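Local coordinates for protein response regulator (Caulobacter vibrioides, PDB 3T0Y) that probably acts, through the sigma-factor-like domain present here, as an anti-anti-sigma factor that sequesters an anti-sigma protein in the bacterial general stress response, at residues T36-Q39 with A40-D43; V73-A76 with I77-S80. All blocks are in the same frame, centred on the assembly; numbering follows the deposited sequence.

Contact 1 lies in the sigma2-like part of the domain by which PhyR-type regulators are thought to imitate a sigma factor, and contact 2 on a helix that at least begins there. Contact 1 comes first along the chain, at the turn from helix 25-36 into helix 39-54; contact 2 follows on the next helix, 66-80. Their centres lie about 14 Å apart, yet Thr36 CG2 packs 3.8 Å from Trp78 NE1. Helix 39-54 begins in contact 1, and its Tyr45 packs on side chains of contact 2. Both touch the second copy of this protein, and contact 1 also touches a chain of another protein, consistent with a sigma-like domain that works by binding a partner.

Contact 1: residues T36-Q39 with A40-D43; sequences TGDQ and ATGD
A helix N-cap starts helix 39-54, and Asp38 supplies it. Asp38 OD2 accepts hydrogen bonds from Thr41 N (2.8 Å) and Thr41 OG1 (2.7 Å); the two donors use the syn side but arrive from opposite faces of the carboxylate plane. Asp38 chi1 (69°) tucks CG between its own N and C, bringing the carboxylate over the first turn. Aspartate suits the place because a helix start presents N-H groups without helical acceptors. Gly37 fits the reversal before it, since a phi of 119° would jam a CB against the preceding carbonyl oxygen. One turn on, Asp43 N reaches Gln39 O at 2.7 Å, while Gln39, bent at chi2 (60°), brings NE2 within 3.1 Å of Asp43 OD1, approaching from above the carboxylate plane. Asp43 OD2 forms a salt bridge with Arg29. The methyl CG2 of Thr41 lies against Thr36 CB at 3.6 Å, while Thr36 OG1 is hydrogen-bonded to Ala32 O. The turn thereby ties helix 25-36 to helix 39-54, with Pro95 of helix 95-106 against Asp38 and Thr41, and Arg98 of that helix bonded to Thr41 OG1.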
loop_
_atom_site.group_PDB
_atom_site.type_symbol
_atom_site.label_atom_id
_atom_site.label_comp_id
_atom_site.label_asym_id
_atom_site.label_seq_id
_atom_site.Cartn_x
_atom_site.Cartn_y
_atom_site.Cartn_z
ATOM N N THR C 36 -2.024 6.201 3.871
ATOM C CA THR C 36 -2.520 5.053 3.125
ATOM C C THR C 36 -2.297 3.681 3.787
ATOM O O THR C 36 -2.793 2.673 3.291
ATOM C CB THR C 36 -1.922 5.013 1.715
ATOM O OG1 THR C 36 -0.545 4.642 1.814
ATOM C CG2 THR C 36 -2.050 6.384 1.027
ATOM N N GLY C 37 -1.550 3.638 4.889
ATOM C CA GLY C 37 -1.547 2.455 5.719
ATOM C C GLY C 37 -0.248 1.721 5.926
ATOM O O GLY C 37 -0.085 1.048 6.947
ATOM N N ASP C 38 0.647 1.813 4.949
ATOM C CA ASP C 38 1.983 1.244 5.063
ATOM C C ASP C 38 2.910 1.846 4.005
ATOM O O ASP C 38 2.462 2.596 3.122
ATOM C CB ASP C 38 1.958 -0.296 4.991
ATOM C CG ASP C 38 1.575 -0.830 3.608
ATOM O OD1 ASP C 38 1.426 -2.066 3.471
ATOM O OD2 ASP C 38 1.429 -0.036 2.659
ATOM N N GLN C 39 4.202 1.522 4.097
ATOM C CA GLN C 39 5.204 2.164 3.252
ATOM C C GLN C 39 5.082 1.717 1.804
ATOM O O GLN C 39 5.320 2.501 0.891
ATOM C CB GLN C 39 6.623 1.883 3.768
ATOM C CG GLN C 39 7.654 2.930 3.336
ATOM C CD GLN C 39 7.297 4.340 3.838
ATOM O OE1 GLN C 39 7.454 4.647 5.029
ATOM N NE2 GLN C 39 6.797 5.197 2.929
ATOM N N ALA C 40 4.706 0.461 1.591
ATOM C CA ALA C 40 4.536 -0.049 0.228
ATOM C C ALA C 40 3.421 0.689 -0.506
ATOM O O ALA C 40 3.599 1.150 -1.637
ATOM C CB ALA C 40 4.255 -1.544 0.239
ATOM N N THR C 41 2.266 0.792 0.146
ATOM C CA THR C 41 1.149 1.531 -0.403
ATOM C C THR C 41 1.544 3.014 -0.584
ATOM O O THR C 41 1.274 3.616 -1.642
ATOM C CB THR C 41 -0.103 1.397 0.486
ATOM O OG1 THR C 41 -0.397 0.005 0.702
ATOM C CG2 THR C 41 -1.303 2.046 -0.184
ATOM N N GLY C 42 2.221 3.584 0.415
ATOM C CA GLY C 42 2.620 4.994 0.339
ATOM C C GLY C 42 3.599 5.269 -0.806
ATOM O O GLY C 42 3.440 6.224 -1.575
ATOM N N ASP C 43 4.614 4.415 -0.928
ATOM C CA ASP C 43 5.570 4.519 -2.017
ATOM C C ASP C 43 4.903 4.318 -3.366
ATOM O O ASP C 43 5.307 4.910 -4.350
ATOM C CB ASP C 43 6.714 3.522 -1.834
ATOM C CG ASP C 43 7.587 3.862 -0.643
ATOM O OD1 ASP C 43 7.400 4.958 -0.086
ATOM O OD2 ASP C 43 8.476 3.063 -0.272
#

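Contact 2: residues V73-A76 with I77-S80; sequences VFHA and IWLS
Side chains three and four residues apart meet here along a single helix, 66-80, which is largely buried against helices 25-36 and 39-54, although Leu79 and Ser80 are exposed. His75 and Trp78 bring two rings together. The imidazole brings CE1 to the edge of the indole, near its plane, with CE1 3.8 Å from Trp78 CZ3; they form an oblique aromatic pair, the planes inclined at 42° and the ring centres 5.6 Å apart. With CG anti to the backbone N (chi1 179°), the His75 ring is carried forward along the helix to meet Trp78 and Leu79. The adjoining ring atom, His75 NE2, lies 3.7 Å from Leu79 CD2, and indole and leucine methyl both lie on the same side of the imidazole plane. His75 ND1 is buried here and has no polar partner in the model.

Beneath the side chains runs regular alpha-helical bonding: Ile77 N donates to Val73 O at 3.0 Å, and Trp78 N to Phe74 O at 2.8 Å. Farther on, Ser80 OG also turns back to Ile77 O at 3.2 Å. The helix is probably part of the sigma2-like region, and Phe74, Ile77 and Trp78 pack it against its neighbours. Ile77, branched at CB, places CG1 over the preceding turn, 3.3 Å from Phe74 O, and its side chain also packs on Tyr45, Val48 and Ala49 of helix 39-54. Phe74 CE1 comes 4.2 Å from Trp78 CB, and large flat rings suit both places because they reach Leu35 of helix 25-36. Trp78 further meets Tyr45 edge-to-face and Arg92 in a cation-pi contact, whereas His75 lies against Leu118 of the second subunit.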
loop_
_atom_site.group_PDB
_atom_site.type_symbol
_atom_site.label_atom_id
_atom_site.label_comp_id
_atom_site.label_asym_id
_atom_site.label_seq_id
_atom_site.Cartn_x
_atom_site.Cartn_y
_atom_site.Cartn_z
ATOM N N VAL C 73 0.181 17.811 -5.743
ATOM C CA VAL C 73 0.104 16.801 -6.800
ATOM C C VAL C 73 -0.157 15.404 -6.234
ATOM O O VAL C 73 -0.980 14.656 -6.764
ATOM C CB VAL C 73 1.347 16.768 -7.696
ATOM C CG1 VAL C 73 1.315 15.516 -8.588
ATOM C CG2 VAL C 73 1.413 18.009 -8.544
ATOM N N PHE C 74 0.546 15.050 -5.161
ATOM C CA PHE C 74 0.326 13.764 -4.522
ATOM C C PHE C 74 -1.148 13.595 -4.190
ATOM O O PHE C 74 -1.770 12.590 -4.530
ATOM C CB PHE C 74 1.145 13.651 -3.242
ATOM C CG PHE C 74 0.853 12.410 -2.462
ATOM C CD1 PHE C 74 -0.207 12.371 -1.563
ATOM C CD2 PHE C 74 1.620 11.268 -2.642
ATOM C CE1 PHE C 74 -0.478 11.220 -0.853
ATOM C CE2 PHE C 74 1.354 10.104 -1.920
ATOM C CZ PHE C 74 0.307 10.081 -1.023
ATOM N N HIS C 75 -1.706 14.587 -3.510
ATOM C CA HIS C 75 -3.104 14.506 -3.138
ATOM C C HIS C 75 -4.003 14.308 -4.366
ATOM O O HIS C 75 -4.958 13.549 -4.316
ATOM C CB HIS C 75 -3.563 15.728 -2.353
ATOM C CG HIS C 75 -5.000 15.653 -1.982
ATOM N ND1 HIS C 75 -5.453 14.877 -0.932
ATOM C CD2 HIS C 75 -6.102 16.185 -2.565
ATOM C CE1 HIS C 75 -6.772 14.959 -0.873
ATOM N NE2 HIS C 75 -7.191 15.743 -1.851
ATOM N N ALA C 76 -3.685 14.987 -5.463
ATOM C CA ALA C 76 -4.494 14.924 -6.674
ATOM C C ALA C 76 -4.495 13.531 -7.294
ATOM O O ALA C 76 -5.536 13.044 -7.749
ATOM C CB ALA C 76 -4.000 15.938 -7.693
ATOM N N ILE C 77 -3.336 12.889 -7.338
ATOM C CA ILE C 77 -3.294 11.561 -7.935
ATOM C C ILE C 77 -3.859 10.557 -6.939
ATOM O O ILE C 77 -4.472 9.579 -7.327
ATOM C CB ILE C 77 -1.880 11.147 -8.443
ATOM C CG1 ILE C 77 -0.866 11.106 -7.300
ATOM C CG2 ILE C 77 -1.397 12.070 -9.566
ATOM C CD1 ILE C 77 -0.866 9.797 -6.553
ATOM N N TRP C 78 -3.665 10.814 -5.650
ATOM C CA TRP C 78 -4.210 9.929 -4.627
ATOM C C TRP C 78 -5.726 9.908 -4.715
ATOM O O TRP C 78 -6.362 8.852 -4.729
ATOM C CB TRP C 78 -3.798 10.387 -3.230
ATOM C CG TRP C 78 -4.458 9.589 -2.171
ATOM C CD1 TRP C 78 -4.146 8.320 -1.788
ATOM C CD2 TRP C 78 -5.553 9.999 -1.350
ATOM N NE1 TRP C 78 -4.991 7.904 -0.782
ATOM C CE2 TRP C 78 -5.858 8.923 -0.486
ATOM C CE3 TRP C 78 -6.311 11.171 -1.261
ATOM C CZ2 TRP C 78 -6.896 8.979 0.447
ATOM C CZ3 TRP C 78 -7.327 11.232 -0.328
ATOM C CH2 TRP C 78 -7.611 10.138 0.519
ATOM N N LEU C 79 -6.284 11.104 -4.774
ATOM C CA LEU C 79 -7.709 11.310 -4.902
ATOM C C LEU C 79 -8.258 10.563 -6.106
ATOM O O LEU C 79 -9.191 9.770 -5.984
ATOM C CB LEU C 79 -7.969 12.804 -5.086
ATOM C CG LEU C 79 -9.313 13.301 -4.593
ATOM C CD1 LEU C 79 -9.530 12.794 -3.176
ATOM C CD2 LEU C 79 -9.350 14.812 -4.646
ATOM N N SER C 80 -7.664 10.821 -7.268
ATOM C CA SER C 80 -8.124 10.254 -8.534
ATOM C C SER C 80 -7.913 8.736 -8.686
ATOM O O SER C 80 -8.336 8.138 -9.678
ATOM C CB SER C 80 -7.432 10.961 -9.704
ATOM O OG SER C 80 -6.165 10.373 -9.972
#